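PDB 3D0K: putative poly(3-hydroxybutyrate) depolymerase LpqC from Bordetella parapertussis 12822, which probably hydrolyses ester bonds, perhaps those of poly(3-hydroxybutyrate) or related hydroxyalkanoates. Local coordinates for residues 208-213 with 242-247. Sequence-based numbering, arbitrary orientation. Where two conformers were deposited one is given.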
# COMPACT_ATOMS: atom_id res chain seq x y z
N MSE A 208 -8.66 -4.18 7.05
CA MSE A 208 -7.79 -3.14 6.56
C MSE A 208 -7.92 -1.93 7.48
O MSE A 208 -9.03 -1.63 7.84
CB MSE A 208 -8.25 -2.72 5.14
CG MSE A 208 -7.35 -1.63 4.59
SE MSE A 208 -7.72 -1.44 2.64
CE MSE A 208 -7.61 -3.34 2.34
N THR A 209 -6.81 -1.25 7.82
CA THR A 209 -6.85 0.04 8.53
C THR A 209 -6.79 1.16 7.48
O THR A 209 -5.91 1.18 6.59
CB THR A 209 -5.65 0.22 9.49
OG1 THR A 209 -5.63 -0.86 10.41
CG2 THR A 209 -5.73 1.53 10.28
N ILE A 210 -7.71 2.10 7.61
CA ILE A 210 -7.60 3.34 6.90
C ILE A 210 -7.02 4.31 7.88
O ILE A 210 -7.66 4.60 8.91
CB ILE A 210 -8.96 3.83 6.43
CG1 ILE A 210 -9.59 2.75 5.50
CG2 ILE A 210 -8.83 5.24 5.82
CD1 ILE A 210 -11.19 2.91 5.49
N LEU A 211 -5.78 4.77 7.62
CA LEU A 211 -5.10 5.62 8.60
C LEU A 211 -5.14 7.06 8.08
O LEU A 211 -4.57 7.35 7.00
CB LEU A 211 -3.67 5.19 8.82
CG LEU A 211 -2.84 5.69 9.99
CD1 LEU A 211 -3.44 5.30 11.38
CD2 LEU A 211 -1.39 5.12 9.91
N ALA A 212 -5.81 7.92 8.83
CA ALA A 212 -6.12 9.28 8.33
C ALA A 212 -5.64 10.36 9.30
O ALA A 212 -6.09 10.42 10.44
CB ALA A 212 -7.64 9.40 8.04
N GLY A 213 -4.73 11.23 8.85
CA GLY A 213 -4.28 12.36 9.68
C GLY A 213 -5.36 13.40 9.69
O GLY A 213 -5.91 13.76 8.63
N ARG A 242 -13.08 9.39 5.55
CA ARG A 242 -14.35 9.12 6.24
C ARG A 242 -15.43 8.67 5.26
O ARG A 242 -16.25 7.80 5.57
CB ARG A 242 -14.87 10.38 6.97
CG ARG A 242 -13.89 11.01 7.96
CD ARG A 242 -14.70 11.73 9.11
NE ARG A 242 -14.94 10.70 10.13
CZ ARG A 242 -14.28 10.57 11.28
NH1 ARG A 242 -14.58 9.55 12.09
NH2 ARG A 242 -13.35 11.45 11.65
N HIS A 243 -15.42 9.27 4.09
CA HIS A 243 -16.37 8.96 3.02
C HIS A 243 -16.16 7.49 2.61
O HIS A 243 -17.14 6.76 2.48
CB HIS A 243 -16.15 9.92 1.86
CG HIS A 243 -17.13 9.78 0.73
ND1 HIS A 243 -16.96 8.87 -0.29
CD2 HIS A 243 -18.26 10.46 0.45
CE1 HIS A 243 -17.96 8.99 -1.16
NE2 HIS A 243 -18.77 9.94 -0.73
N TYR A 244 -14.91 7.08 2.40
CA TYR A 244 -14.60 5.70 1.99
C TYR A 244 -15.06 4.67 3.02
O TYR A 244 -15.72 3.66 2.69
CB TYR A 244 -13.08 5.55 1.73
CG TYR A 244 -12.63 4.20 1.26
CD1 TYR A 244 -13.08 3.64 0.03
CD2 TYR A 244 -11.66 3.49 2.00
CE1 TYR A 244 -12.59 2.37 -0.40
CE2 TYR A 244 -11.16 2.29 1.55
CZ TYR A 244 -11.64 1.75 0.36
OH TYR A 244 -11.11 0.54 -0.06
N TYR A 245 -14.69 4.94 4.26
CA TYR A 245 -15.11 4.13 5.38
C TYR A 245 -16.64 3.92 5.44
O TYR A 245 -17.12 2.81 5.54
CB TYR A 245 -14.57 4.68 6.69
CG TYR A 245 -14.97 3.83 7.88
CD1 TYR A 245 -14.34 2.60 8.13
CD2 TYR A 245 -15.97 4.25 8.76
CE1 TYR A 245 -14.70 1.84 9.24
CE2 TYR A 245 -16.34 3.46 9.86
CZ TYR A 245 -15.70 2.29 10.09
OH TYR A 245 -16.07 1.52 11.17
N GLU A 246 -17.41 5.00 5.34
CA GLU A 246 -18.87 4.86 5.38
C GLU A 246 -19.42 4.11 4.15
O GLU A 246 -20.39 3.34 4.27
CB GLU A 246 -19.55 6.24 5.57
CG GLU A 246 -19.22 6.95 6.91
CD GLU A 246 -19.18 8.47 6.78
OE1 GLU A 246 -19.19 9.19 7.81
OE2 GLU A 246 -19.11 8.96 5.63
N ALA A 247 -18.77 4.31 3.00
CA ALA A 247 -19.18 3.64 1.76
C ALA A 247 -19.00 2.13 1.89
O ALA A 247 -19.85 1.36 1.44
CB ALA A 247 -18.30 4.17 0.56
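The delta methyl of Ile210 reaches into the fork between Tyr244 and Tyr245, two successive residues of helix 237-255. It packs most tightly on Tyr244, with CD1 of Ile210 3.6 Å from CD2 of the ring; CE2 of Tyr244 is also within reach of the same methyl, at 4.0 Å from CD1 of Ile210. The methyl meets this ring at an oblique angle, whereas at Tyr245 it lies at the ring edge, close to the ring plane, and CD1 of Ile210 is 4.0 Å from CB of Tyr245. In Ile210 the CG1 branch stands anti to the carbonyl carbon (chi1 -59°), and with chi2 at 156° the chain is extended, which carries CD1 across to the helix. The methyl thus sits between the CD2-CE2 side of the Tyr244 ring and the CB and CD1 of Tyr245.

No hydrogen bond joins the two segments; the touching atoms are all carbon, and the two sides together bury a modest 163 Å². The inner side of the contact is dense: the buried Tyr244 ring stacks with Tyr177 and Trp261 and makes an edge-to-face contact with His155, while Ile210 also touches Tyr177, Trp261 and Leu263. Tyr245, by contrast, is partly exposed and meets the strand more loosely.

Strand 209-213 runs parallel between strands 168-172 and 262-266, bonded through its backbone to both. Leu211 packs on helix 273-286, across the sheet from the helix that Ile210 meets. Such packing of helices on both faces of a largely parallel sheet is characteristic of the alpha-beta-alpha sandwich, here consistent with an alpha/beta-hydrolase fold.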